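Local coordinates for protein C alpha-dehydrogenase (Sphingobium sp. SYK-6, PDB 4YAC) that binds NADH and, as a short-chain dehydrogenase/reductase, probably catalyses nicotinamide-dependent alcohol oxidation in the early steps of lignin beta-aryl ether breakdown, at residues 69-74 against 123-128; 129-134 against 176-181; 146-151 against 257-262; 170-175 against 245-250; 219-224 against 253-258. One frame throughout, in Å; residues are numbered along the deposited sequence.

Contact 1 of 5, residues 69-74 against 123-128; sequences AAYAAA and VMTVMP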
# COMPACT_ATOMS: atom_id res chain seq x y z
N ALA A 69 18.99 14.88 1.43
CA ALA A 69 19.78 16.04 1.84
C ALA A 69 19.28 17.29 1.14
O ALA A 69 19.11 18.35 1.76
CB ALA A 69 21.25 15.81 1.53
N ALA A 70 19.03 17.17 -0.16
CA ALA A 70 18.55 18.30 -0.95
C ALA A 70 17.14 18.70 -0.51
O ALA A 70 16.80 19.87 -0.55
CB ALA A 70 18.57 17.97 -2.43
N TYR A 71 16.34 17.72 -0.09
CA TYR A 71 14.98 18.01 0.35
C TYR A 71 15.04 18.91 1.58
O TYR A 71 14.35 19.93 1.66
CB TYR A 71 14.21 16.72 0.65
CG TYR A 71 12.72 16.83 0.43
CD1 TYR A 71 12.01 17.94 0.87
CD2 TYR A 71 12.02 15.82 -0.22
CE1 TYR A 71 10.64 18.04 0.66
CE2 TYR A 71 10.65 15.92 -0.43
CZ TYR A 71 9.97 17.03 0.01
OH TYR A 71 8.61 17.13 -0.19
N ALA A 72 15.90 18.56 2.53
CA ALA A 72 16.05 19.35 3.74
C ALA A 72 16.52 20.76 3.40
O ALA A 72 16.05 21.74 4.00
CB ALA A 72 17.02 18.69 4.68
N ALA A 73 17.43 20.86 2.44
CA ALA A 73 17.94 22.16 2.02
C ALA A 73 16.84 22.99 1.37
O ALA A 73 16.77 24.20 1.57
CB ALA A 73 19.11 21.98 1.06
N ALA A 74 15.98 22.33 0.59
CA ALA A 74 14.90 23.01 -0.11
C ALA A 74 13.86 23.54 0.86
O ALA A 74 13.30 24.62 0.65
CB ALA A 74 14.25 22.07 -1.12
N VAL A 123 7.40 14.07 4.02
CA VAL A 123 6.72 13.93 5.31
C VAL A 123 7.73 13.97 6.46
O VAL A 123 7.52 14.67 7.45
CB VAL A 123 5.88 12.62 5.36
CG1 VAL A 123 5.49 12.26 6.78
CG2 VAL A 123 4.64 12.77 4.49
N MET A 124 8.84 13.26 6.33
CA MET A 124 9.81 13.19 7.42
C MET A 124 10.66 14.45 7.52
O MET A 124 11.25 14.71 8.56
CB MET A 124 10.71 11.97 7.25
CG MET A 124 9.97 10.64 7.32
SD MET A 124 8.84 10.49 8.72
CE MET A 124 9.94 10.84 10.09
N THR A 125 10.72 15.24 6.45
CA THR A 125 11.48 16.48 6.48
C THR A 125 10.66 17.60 7.11
O THR A 125 11.18 18.39 7.90
CB THR A 125 11.94 16.92 5.07
OG1 THR A 125 12.80 15.93 4.51
CG2 THR A 125 12.70 18.24 5.12
N VAL A 126 9.37 17.64 6.78
CA VAL A 126 8.51 18.77 7.16
C VAL A 126 7.70 18.53 8.43
O VAL A 126 7.57 19.42 9.27
CB VAL A 126 7.55 19.12 6.00
CG1 VAL A 126 6.50 20.14 6.43
CG2 VAL A 126 8.33 19.63 4.80
N MET A 127 7.12 17.34 8.58
CA MET A 127 6.18 17.09 9.66
C MET A 127 6.81 17.26 11.06
O MET A 127 6.18 17.81 11.96
CB MET A 127 5.56 15.70 9.49
CG MET A 127 4.73 15.19 10.65
SD MET A 127 5.69 14.09 11.70
CE MET A 127 6.05 12.72 10.59
N PRO A 128 8.07 16.81 11.24
CA PRO A 128 8.71 17.08 12.54
C PRO A 128 8.93 18.57 12.83
O PRO A 128 8.94 18.97 13.99
CB PRO A 128 10.04 16.35 12.43
CG PRO A 128 9.77 15.24 11.46
CD PRO A 128 8.84 15.84 10.45

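Contact 2 of 5, residues 129-134 against 176-181; sequences RMIERG and PKYNIG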
# COMPACT_ATOMS: atom_id res chain seq x y z
N ARG A 129 9.10 19.38 11.78
CA ARG A 129 9.23 20.82 11.96
C ARG A 129 7.89 21.43 12.36
O ARG A 129 7.84 22.33 13.20
CB ARG A 129 9.74 21.47 10.67
CG ARG A 129 11.04 20.89 10.15
CD ARG A 129 11.54 21.67 8.95
NE ARG A 129 12.71 21.05 8.32
CZ ARG A 129 13.66 21.71 7.67
NH1 ARG A 129 13.61 23.03 7.55
NH2 ARG A 129 14.67 21.05 7.13
N MET A 130 6.81 20.93 11.77
CA MET A 130 5.47 21.37 12.13
C MET A 130 5.20 21.13 13.61
O MET A 130 4.71 22.02 14.31
CB MET A 130 4.42 20.65 11.30
CG MET A 130 4.30 21.14 9.87
SD MET A 130 3.18 20.08 8.93
CE MET A 130 3.02 20.99 7.40
N ILE A 131 5.50 19.92 14.07
CA ILE A 131 5.26 19.54 15.46
C ILE A 131 6.07 20.42 16.39
O ILE A 131 5.56 20.93 17.39
CB ILE A 131 5.60 18.04 15.68
CG1 ILE A 131 4.55 17.17 14.98
CG2 ILE A 131 5.64 17.69 17.17
CD1 ILE A 131 4.92 15.71 14.89
N GLU A 132 7.34 20.60 16.05
CA GLU A 132 8.26 21.39 16.87
C GLU A 132 7.79 22.84 17.01
O GLU A 132 7.96 23.46 18.06
CB GLU A 132 9.67 21.34 16.25
CG GLU A 132 10.66 22.37 16.77
CD GLU A 132 12.02 22.24 16.12
OE1 GLU A 132 12.16 21.42 15.19
OE2 GLU A 132 12.95 22.95 16.54
N ARG A 133 7.19 23.37 15.94
CA ARG A 133 6.74 24.76 15.92
C ARG A 133 5.46 24.94 16.74
O ARG A 133 5.25 25.99 17.36
CB ARG A 133 6.52 25.20 14.47
CG ARG A 133 5.95 26.60 14.30
CD ARG A 133 5.65 26.86 12.84
NE ARG A 133 4.99 28.14 12.62
CZ ARG A 133 4.19 28.40 11.59
NH1 ARG A 133 3.94 27.47 10.68
NH2 ARG A 133 3.64 29.60 11.48
N GLY A 134 4.60 23.93 16.73
CA GLY A 134 3.44 23.92 17.59
C GLY A 134 2.29 24.80 17.13
O GLY A 134 1.45 25.18 17.95
N PRO A 176 -3.63 14.36 14.30
CA PRO A 176 -4.61 15.27 14.92
C PRO A 176 -4.23 15.78 16.32
O PRO A 176 -4.61 16.91 16.64
CB PRO A 176 -5.87 14.41 14.99
CG PRO A 176 -5.74 13.49 13.84
CD PRO A 176 -4.28 13.15 13.77
N LYS A 177 -3.51 15.01 17.11
CA LYS A 177 -3.13 15.47 18.45
C LYS A 177 -2.12 16.61 18.38
O LYS A 177 -1.88 17.29 19.39
CB LYS A 177 -2.58 14.31 19.29
CG LYS A 177 -1.31 13.66 18.76
CD LYS A 177 -0.83 12.58 19.71
CE LYS A 177 0.47 11.95 19.24
NZ LYS A 177 0.35 11.29 17.91
N TYR A 178 -1.53 16.83 17.21
CA TYR A 178 -0.63 17.96 16.97
C TYR A 178 -1.30 19.06 16.15
O TYR A 178 -0.64 19.99 15.68
CB TYR A 178 0.64 17.50 16.26
CG TYR A 178 1.46 16.50 17.03
CD1 TYR A 178 1.99 16.82 18.27
CD2 TYR A 178 1.73 15.24 16.51
CE1 TYR A 178 2.75 15.92 18.99
CE2 TYR A 178 2.49 14.33 17.22
CZ TYR A 178 3.00 14.67 18.45
OH TYR A 178 3.75 13.77 19.15
N ASN A 179 -2.62 18.94 15.97
CA ASN A 179 -3.39 19.88 15.17
C ASN A 179 -2.87 19.96 13.74
O ASN A 179 -2.88 21.02 13.11
CB ASN A 179 -3.38 21.27 15.81
CG ASN A 179 -4.11 21.29 17.15
OD1 ASN A 179 -5.11 20.61 17.33
ND2 ASN A 179 -3.59 22.08 18.09
N ILE A 180 -2.42 18.81 13.23
CA ILE A 180 -1.98 18.70 11.84
C ILE A 180 -2.99 17.87 11.06
O ILE A 180 -3.19 16.69 11.35
CB ILE A 180 -0.57 18.07 11.75
CG1 ILE A 180 0.47 19.01 12.38
CG2 ILE A 180 -0.20 17.78 10.29
CD1 ILE A 180 1.84 18.39 12.55
N GLY A 181 -3.64 18.50 10.09
CA GLY A 181 -4.65 17.85 9.28
C GLY A 181 -4.03 17.00 8.19
O GLY A 181 -2.89 17.24 7.78
O HOH W 1 -1.03 23.17 17.75

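Contact 3 of 5, residues 146-151 against 257-262; sequences SAFVAL and EGQKAR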
# COMPACT_ATOMS: atom_id res chain seq x y z
N SER A 146 -5.79 4.08 -8.15
CA SER A 146 -5.02 2.84 -8.15
C SER A 146 -4.64 2.41 -6.73
O SER A 146 -4.07 1.34 -6.53
CB SER A 146 -3.75 2.99 -8.99
OG SER A 146 -4.07 3.06 -10.37
N ALA A 147 -4.94 3.27 -5.75
CA ALA A 147 -4.80 2.90 -4.35
C ALA A 147 -5.99 2.06 -3.90
O ALA A 147 -6.05 1.63 -2.74
CB ALA A 147 -4.66 4.14 -3.49
N PHE A 148 -6.95 1.84 -4.80
CA PHE A 148 -8.13 1.03 -4.52
C PHE A 148 -8.36 -0.07 -5.56
O PHE A 148 -9.03 -1.06 -5.28
CB PHE A 148 -9.38 1.90 -4.47
CG PHE A 148 -9.48 2.75 -3.24
CD1 PHE A 148 -10.06 2.25 -2.08
CD2 PHE A 148 -9.00 4.04 -3.23
CE1 PHE A 148 -10.16 3.03 -0.95
CE2 PHE A 148 -9.09 4.83 -2.10
CZ PHE A 148 -9.67 4.32 -0.96
N VAL A 149 -7.82 0.13 -6.76
CA VAL A 149 -8.14 -0.73 -7.89
C VAL A 149 -6.91 -1.15 -8.68
O VAL A 149 -6.29 -0.33 -9.35
CB VAL A 149 -9.12 -0.04 -8.86
CG1 VAL A 149 -9.64 -1.03 -9.89
CG2 VAL A 149 -10.28 0.58 -8.09
N ALA A 150 -6.59 -2.43 -8.62
CA ALA A 150 -5.53 -3.00 -9.45
C ALA A 150 -6.05 -3.21 -10.88
O ALA A 150 -7.19 -3.62 -11.08
CB ALA A 150 -5.05 -4.32 -8.86
N LEU A 151 -5.20 -2.90 -11.85
CA LEU A 151 -5.55 -2.96 -13.27
C LEU A 151 -4.46 -3.71 -14.04
O LEU A 151 -3.32 -3.77 -13.58
CB LEU A 151 -5.71 -1.55 -13.85
CG LEU A 151 -7.07 -0.92 -14.15
CD1 LEU A 151 -8.25 -1.63 -13.51
CD2 LEU A 151 -7.04 0.54 -13.72
N GLU A 257 -20.37 1.95 -6.42
CA GLU A 257 -20.92 0.61 -6.57
C GLU A 257 -19.82 -0.40 -6.87
O GLU A 257 -19.85 -1.53 -6.37
CB GLU A 257 -21.98 0.57 -7.68
CG GLU A 257 -23.28 1.33 -7.36
CD GLU A 257 -23.90 0.92 -6.03
OE1 GLU A 257 -24.24 -0.27 -5.88
OE2 GLU A 257 -24.05 1.79 -5.15
N GLY A 258 -18.84 0.01 -7.67
CA GLY A 258 -17.70 -0.84 -7.96
C GLY A 258 -16.88 -1.11 -6.71
O GLY A 258 -16.39 -2.22 -6.50
N GLN A 259 -16.73 -0.08 -5.87
CA GLN A 259 -15.95 -0.21 -4.64
C GLN A 259 -16.71 -1.05 -3.62
O GLN A 259 -16.10 -1.80 -2.85
CB GLN A 259 -15.62 1.17 -4.07
CG GLN A 259 -14.65 1.15 -2.90
CD GLN A 259 -13.33 0.46 -3.24
OE1 GLN A 259 -12.74 0.72 -4.29
NE2 GLN A 259 -12.89 -0.43 -2.37
N LYS A 260 -18.03 -0.94 -3.61
CA LYS A 260 -18.86 -1.75 -2.72
C LYS A 260 -18.65 -3.23 -2.98
O LYS A 260 -18.64 -4.04 -2.05
CB LYS A 260 -20.35 -1.42 -2.90
CG LYS A 260 -20.81 -0.11 -2.30
CD LYS A 260 -22.30 0.07 -2.56
CE LYS A 260 -22.87 1.31 -1.90
NZ LYS A 260 -24.35 1.34 -2.05
N ALA A 261 -18.50 -3.58 -4.25
CA ALA A 261 -18.29 -4.97 -4.65
C ALA A 261 -16.92 -5.46 -4.20
O ALA A 261 -16.79 -6.57 -3.69
CB ALA A 261 -18.43 -5.10 -6.16
N ARG A 262 -15.91 -4.63 -4.39
CA ARG A 262 -14.56 -4.94 -3.93
C ARG A 262 -14.56 -5.11 -2.41
O ARG A 262 -13.94 -6.03 -1.88
CB ARG A 262 -13.57 -3.85 -4.35
CG ARG A 262 -13.22 -3.89 -5.83
CD ARG A 262 -12.12 -2.89 -6.16
NE ARG A 262 -12.59 -1.50 -6.09
CZ ARG A 262 -13.19 -0.86 -7.09
NH1 ARG A 262 -13.40 -1.47 -8.25
NH2 ARG A 262 -13.57 0.40 -6.93
O HOH W 2 -10.20 -1.79 -3.03

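Contact 4 of 5, residues 170-175 against 245-250; sequences SLRVEM and DRFWVL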
# COMPACT_ATOMS: atom_id res chain seq x y z
N SER A 170 -2.05 6.27 8.11
CA SER A 170 -1.22 6.24 9.31
C SER A 170 -1.04 7.64 9.90
O SER A 170 -1.16 7.83 11.11
CB SER A 170 0.14 5.61 9.01
OG SER A 170 -0.00 4.23 8.72
N LEU A 171 -0.75 8.60 9.04
CA LEU A 171 -0.67 10.00 9.46
C LEU A 171 -1.99 10.44 10.08
O LEU A 171 -2.02 11.19 11.06
CB LEU A 171 -0.33 10.90 8.26
CG LEU A 171 1.07 11.50 8.07
CD1 LEU A 171 2.14 10.89 8.96
CD2 LEU A 171 1.47 11.37 6.62
N ARG A 172 -3.09 9.97 9.50
CA ARG A 172 -4.42 10.35 9.95
C ARG A 172 -4.65 10.00 11.42
O ARG A 172 -5.37 10.70 12.13
CB ARG A 172 -5.48 9.65 9.08
CG ARG A 172 -6.89 10.16 9.30
CD ARG A 172 -7.90 9.29 8.59
NE ARG A 172 -9.25 9.84 8.70
CZ ARG A 172 -10.36 9.19 8.35
NH1 ARG A 172 -10.29 7.96 7.88
NH2 ARG A 172 -11.54 9.78 8.49
N VAL A 173 -4.02 8.92 11.88
CA VAL A 173 -4.16 8.49 13.27
C VAL A 173 -3.37 9.37 14.22
O VAL A 173 -3.85 9.71 15.31
CB VAL A 173 -3.69 7.02 13.45
CG1 VAL A 173 -3.65 6.62 14.93
CG2 VAL A 173 -4.59 6.07 12.68
N GLU A 174 -2.16 9.75 13.83
CA GLU A 174 -1.20 10.33 14.76
C GLU A 174 -1.09 11.85 14.70
O GLU A 174 -0.60 12.47 15.64
CB GLU A 174 0.18 9.70 14.54
CG GLU A 174 0.19 8.19 14.80
CD GLU A 174 1.57 7.57 14.78
OE1 GLU A 174 2.55 8.23 15.19
OE2 GLU A 174 1.68 6.40 14.36
N MET A 175 -1.54 12.47 13.61
CA MET A 175 -1.35 13.91 13.43
C MET A 175 -2.38 14.82 14.13
O MET A 175 -2.04 15.95 14.50
CB MET A 175 -1.31 14.24 11.94
CG MET A 175 -0.05 13.74 11.23
SD MET A 175 1.48 14.40 11.94
CE MET A 175 1.99 13.04 12.98
N ASP A 245 -10.67 20.29 6.26
CA ASP A 245 -9.94 19.21 6.92
C ASP A 245 -10.55 17.84 6.62
O ASP A 245 -10.83 17.06 7.53
CB ASP A 245 -9.89 19.46 8.43
CG ASP A 245 -8.87 18.59 9.14
OD1 ASP A 245 -8.04 17.95 8.46
OD2 ASP A 245 -8.89 18.55 10.39
N ARG A 246 -10.76 17.57 5.33
CA ARG A 246 -11.32 16.29 4.89
C ARG A 246 -10.22 15.32 4.53
O ARG A 246 -9.27 15.67 3.82
CB ARG A 246 -12.24 16.50 3.69
CG ARG A 246 -13.34 17.50 3.94
CD ARG A 246 -14.53 17.22 3.05
NE ARG A 246 -15.57 18.23 3.23
CZ ARG A 246 -15.74 19.28 2.43
NH1 ARG A 246 -14.96 19.46 1.37
NH2 ARG A 246 -16.71 20.14 2.67
N PHE A 247 -10.34 14.08 4.99
CA PHE A 247 -9.32 13.08 4.72
C PHE A 247 -9.51 12.40 3.36
O PHE A 247 -8.62 12.43 2.52
CB PHE A 247 -9.29 12.01 5.79
CG PHE A 247 -8.27 10.94 5.52
CD1 PHE A 247 -6.92 11.21 5.69
CD2 PHE A 247 -8.65 9.70 5.06
CE1 PHE A 247 -5.97 10.24 5.43
CE2 PHE A 247 -7.71 8.72 4.80
CZ PHE A 247 -6.37 9.00 4.98
N TRP A 248 -10.67 11.77 3.18
CA TRP A 248 -10.97 11.08 1.92
C TRP A 248 -11.39 12.06 0.83
O TRP A 248 -12.54 12.50 0.81
CB TRP A 248 -12.07 10.03 2.12
CG TRP A 248 -11.68 8.87 2.98
CD1 TRP A 248 -12.23 8.53 4.18
CD2 TRP A 248 -10.67 7.90 2.71
NE1 TRP A 248 -11.63 7.40 4.68
CE2 TRP A 248 -10.66 7.00 3.79
CE3 TRP A 248 -9.76 7.70 1.66
CZ2 TRP A 248 -9.78 5.91 3.86
CZ3 TRP A 248 -8.89 6.63 1.73
CH2 TRP A 248 -8.91 5.75 2.82
N VAL A 249 -10.47 12.38 -0.06
CA VAL A 249 -10.79 13.24 -1.20
C VAL A 249 -10.88 12.37 -2.44
O VAL A 249 -9.91 12.20 -3.19
CB VAL A 249 -9.74 14.36 -1.38
CG1 VAL A 249 -10.26 15.41 -2.36
CG2 VAL A 249 -9.41 15.01 -0.04
N LEU A 250 -12.08 11.82 -2.64
CA LEU A 250 -12.37 10.89 -3.72
C LEU A 250 -13.58 11.41 -4.50
O LEU A 250 -14.69 10.90 -4.34
CB LEU A 250 -12.67 9.49 -3.16
CG LEU A 250 -11.80 8.99 -2.00
CD1 LEU A 250 -12.50 7.84 -1.30
CD2 LEU A 250 -10.44 8.57 -2.49

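Contact 5 of 5, residues 219-224 against 253-258; sequences AGLKRV and PEFAEG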
# COMPACT_ATOMS: atom_id res chain seq x y z
N ALA A 219 -12.53 1.15 -16.12
CA ALA A 219 -11.76 1.88 -17.12
C ALA A 219 -12.65 2.85 -17.89
O ALA A 219 -12.22 3.94 -18.26
CB ALA A 219 -11.08 0.91 -18.07
N GLY A 220 -13.89 2.44 -18.14
CA GLY A 220 -14.84 3.26 -18.87
C GLY A 220 -15.28 4.46 -18.07
O GLY A 220 -15.40 5.57 -18.60
N LEU A 221 -15.54 4.25 -16.78
CA LEU A 221 -15.87 5.35 -15.88
C LEU A 221 -14.67 6.26 -15.77
O LEU A 221 -14.80 7.49 -15.78
CB LEU A 221 -16.29 4.82 -14.51
CG LEU A 221 -17.56 3.97 -14.49
CD1 LEU A 221 -17.87 3.49 -13.07
CD2 LEU A 221 -18.74 4.73 -15.07
N LYS A 222 -13.49 5.65 -15.67
CA LYS A 222 -12.23 6.38 -15.60
C LYS A 222 -12.04 7.27 -16.83
O LYS A 222 -11.65 8.43 -16.70
CB LYS A 222 -11.07 5.39 -15.48
CG LYS A 222 -9.73 6.00 -15.11
CD LYS A 222 -8.75 4.91 -14.70
CE LYS A 222 -7.35 5.44 -14.45
NZ LYS A 222 -6.47 4.37 -13.90
N ARG A 223 -12.31 6.74 -18.01
CA ARG A 223 -12.12 7.50 -19.24
C ARG A 223 -12.98 8.77 -19.27
O ARG A 223 -12.54 9.81 -19.76
CB ARG A 223 -12.43 6.63 -20.46
CG ARG A 223 -12.09 7.30 -21.79
CD ARG A 223 -11.35 6.34 -22.72
NE ARG A 223 -11.01 6.96 -23.99
CZ ARG A 223 -9.96 7.76 -24.19
NH1 ARG A 223 -9.14 8.06 -23.18
NH2 ARG A 223 -9.74 8.28 -25.39
N VAL A 224 -14.19 8.68 -18.73
CA VAL A 224 -15.10 9.82 -18.72
C VAL A 224 -14.59 10.95 -17.81
O VAL A 224 -14.72 12.12 -18.15
CB VAL A 224 -16.52 9.39 -18.29
CG1 VAL A 224 -17.42 10.60 -18.03
CG2 VAL A 224 -17.15 8.50 -19.36
N PRO A 253 -18.31 9.77 -7.40
CA PRO A 253 -19.39 8.91 -6.90
C PRO A 253 -19.62 7.68 -7.78
O PRO A 253 -20.28 6.74 -7.35
CB PRO A 253 -20.62 9.83 -6.91
CG PRO A 253 -20.09 11.22 -6.99
CD PRO A 253 -18.78 11.14 -7.70
N GLU A 254 -19.09 7.70 -9.00
CA GLU A 254 -19.20 6.57 -9.92
C GLU A 254 -18.63 5.29 -9.32
O GLU A 254 -19.23 4.22 -9.43
CB GLU A 254 -18.46 6.84 -11.22
CG GLU A 254 -18.81 8.13 -11.89
CD GLU A 254 -17.87 9.26 -11.53
OE1 GLU A 254 -17.81 9.63 -10.35
OE2 GLU A 254 -17.19 9.78 -12.45
N PHE A 255 -17.46 5.42 -8.71
CA PHE A 255 -16.69 4.27 -8.26
C PHE A 255 -17.32 3.60 -7.04
O PHE A 255 -16.82 2.57 -6.57
CB PHE A 255 -15.26 4.71 -7.95
CG PHE A 255 -14.51 5.23 -9.16
CD1 PHE A 255 -14.68 4.65 -10.41
CD2 PHE A 255 -13.64 6.30 -9.05
CE1 PHE A 255 -14.00 5.12 -11.51
CE2 PHE A 255 -12.95 6.78 -10.16
CZ PHE A 255 -13.13 6.18 -11.39
N ALA A 256 -18.40 4.18 -6.53
CA ALA A 256 -19.05 3.68 -5.32
C ALA A 256 -19.50 2.23 -5.45
O ALA A 256 -19.07 1.37 -4.68
CB ALA A 256 -20.23 4.56 -4.95
N GLU A 257 -20.37 1.95 -6.42
CA GLU A 257 -20.92 0.61 -6.57
C GLU A 257 -19.82 -0.40 -6.87
O GLU A 257 -19.85 -1.53 -6.37
CB GLU A 257 -21.98 0.57 -7.68
CG GLU A 257 -23.28 1.33 -7.36
CD GLU A 257 -23.90 0.92 -6.03
OE1 GLU A 257 -24.24 -0.27 -5.88
OE2 GLU A 257 -24.05 1.79 -5.15
N GLY A 258 -18.84 0.01 -7.67
CA GLY A 258 -17.70 -0.84 -7.96
C GLY A 258 -16.88 -1.11 -6.71
O GLY A 258 -16.39 -2.22 -6.50

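Contact 1 of 5, residues 69-74 against 123-128
Thr125 lays its methyl group against the backbone of Ala72: CG2 lies 3.8 Å from Ala72 CA and 4.1 Å from Ala72 N, closer than its 4.4 Å approach to Ala72 CB. The methyl thus meets mainly main chain, consistent with the small size of alanine and threonine where the helices come near, with Ala72 CA and Thr125 CA 6.1 Å apart. The other branch of Thr125 turns to Tyr71. Its OG1 is 4.2 Å from Tyr71 CG, an oblique and loose approach to the root of the ring. With OG1 beside its own backbone N (chi1 -62°), the hydroxyl is hydrogen-bonded to Asn121 O one turn earlier in the same helix, so this polar atom is satisfied locally and the interhelical contact is van der Waals packing. Tyr71 carries its ring past Thr125 toward the sheet, where it touches Leu88 and Asn90 of strand 87-90 and also Leu65, an NADH-binding residue. Helix 68-81, which leads into strand 87-90, and helix 105-133, which follows that strand, therefore pack together on the sheet of the Rossmann fold, with Val75 touching Thr125 and Val126 one turn farther on.

Contact 2 of 5, residues 129-134 against 176-181
Ile131 branches at CB into two arms that both reach the ring of Tyr178. The shorter arm, CG2, ends 3.8 Å from Tyr178 CE1. The longer arm leaves through CG1, which lies 3.7 Å from Tyr178 CD2 and at the same time 3.8 Å from Ile180 CD1. With CG1 beside the backbone N (chi1 -71°), this arm is swung across to the second segment, and its terminal CD1 comes to rest over one ring face. There CD1 is 3.9 Å from the centroid of the Tyr178 ring and 26° off the ring normal, a CH-pi contact displaced toward the rim. Lys177 CG stands over the opposite face, so the ring is held between two aliphatic groups. Beside this, Ile180 sends its CD1 to Met130 CB at 3.7 Å, adding a second apolar layer between helix 105-133 and the start of strand 180-185. The polar link lies at the helix end, where Gly134 has positive phi: one water donates to Gly134 O at 3.2 Å and accepts from Asn179 ND2 at 2.8 Å. Tyr178 OH is hydrogen-bonded to Glu101 of the second subunit, which also packs on Ile131. A serine in place of Tyr178 would probably strip Ile131 CD1 of its aromatic cover and leave that Glu101 without its phenol partner. The chemistry is therefore divided: direct contact between the segments is apolar and aromatic, while polar matching is done through water and by the neighbouring subunit.

Contact 3 of 5, residues 146-151 against 257-262
A bend at chi3 (-71°) turns the guanidinium of Arg262 back along its helix, and a bend at chi2 (56°) folds Gln259 toward it, so that the two side chains meet each other and the loop carrying Phe148 and Val149. Val149 CG2 sits over the centre of one guanidinium face, 3.4 Å from Arg262 CZ. The carbonyl oxygen Gly258 O lies over the opposite face, so the flat group is enclosed from both sides. At the guanidinium edge, Gln259 OE1 accepts from Arg262 NH2 at 2.8 Å (N-H...O angle 147°) and from Arg262 NE at 2.9 Å. Both donors reach OE1 from the same side, above the carbonyl plane rather than along its lone pairs, while OE1 itself lies practically in the guanidinium plane. This side-on grip fixes the rotation of both groups. The gripped oxygen also packs 3.6 Å from Phe148 CB. A water bridges the segments, donating to Phe148 O at 2.6 Å and accepting from Gln259 NE2 at 3.1 Å; NE2 is bonded to Asp263 as well. The remaining Arg262 nitrogen, NH1, makes a salt bridge to Glu215. A leucine in place of Arg262 would probably leave Gln259 OE1 without its paired donors, its amide held from the NE2 side, and Glu215 without its charge mate. The loop belongs to the beta-alpha-beta crossover from strand 137-142 through helix 155-174 to strand 180-185, an element of the short-chain dehydrogenase Rossmann fold, here packed against helix 255-271 beyond the last strand.

Contact 4 of 5, residues 170-175 against 245-250
Arg172 lies flat on Phe247, the guanidinium and phenyl planes only 3° apart. Its side chain is extended from CG to NE, and CG is trans to the backbone N, which carries the chain straight across the ring instead of past its rim. CD is the atom over the middle, 3.5 Å from the centroid of the Phe247 ring and 10° off its normal, a CH-pi contact. NE follows at 3.5 Å from Phe247 CG, and the guanidinium covers the side of the ring near CD2. Against Trp248 the geometry is different: the indole plane stands at 80° to the guanidinium, and Arg172 NH1 approaches Trp248 NE1 obliquely at 3.5 Å. These two N-H groups do not bond each other; both are directed to OE1 of Glu265 of the second subunit, through a salt bridge from NH1 and a hydrogen bond from NE1. Phe247 in turn stands on the indole, its CE2 over the centre of the Trp248 face. The trio thus joins helix 155-174 to strand 248-249, the outermost of the sheet within this chain. Phe247 also touches Val182 of the adjacent strand 180-185 and Ala168 and Glu169 of helix 155-174, so it packs between that helix and the parallel sheet.

Contact 5 of 5, residues 219-224 against 253-258
Helix 217-228 and the first turn of helix 255-271 lie in the C-terminal part of this short-chain dehydrogenase, on either side in sequence of the last strand of its Rossmann sheet, 248-249; helix 217-228 follows the unmodelled residues 190-214, in the region where the family usually has its mobile substrate-binding loop. Leu221 carries most of the contact. Its CD1 lies 3.9 Å from Glu254 CB and 4.0 Å from Glu254 O, the two side chains running antiparallel alongside one another. With CG beside the backbone N (chi1 -63°), Leu221 extends over Glu254, while its CB meets Phe255 CE1 at 3.8 Å. The carboxylate of Glu254 takes no part in this apolar overlap: bent at chi2 (94°), it makes a salt bridge through OE2 to Arg282 of the second subunit, and a longer, weak ion pair to Arg286 of that subunit, which also packs on Leu221. Phe255 reaches across to helix 217-228, its ring meeting that of Phe218 with the planes at about 35°. Lys222 contributes mainly backbone here, its side chain leading away to Leu151. At the rim of the Phe255 ring, close to the ring plane, Lys222 N lies 4.2 Å from CE1.

Overall arrangement
Contacts 1 and 2 form one group and contacts 3 and 5 another, with contact 4 between them; all five reach the second subunit. Contacts 1 and 2 share helix 105-133, their centres about 15 Å apart, and Met175 ties contact 4 to both: its SD packs 3.6 Å from Met127 CG, and its O lies 3.2 Å from Ile180 N, a probable hydrogen bond. Across the chain centre, contacts 3 and 5 share Glu257 and Gly258, with centres about 9 Å apart. Contact 4 meets contact 3 where Phe148 CZ is 3.6 Å from Trp248 CZ3. The side chain of Tyr71 in contact 1 is about 8 Å from the bound NADH. The side chain of Lys222 in contact 5 is about 11 Å from the bound NADH.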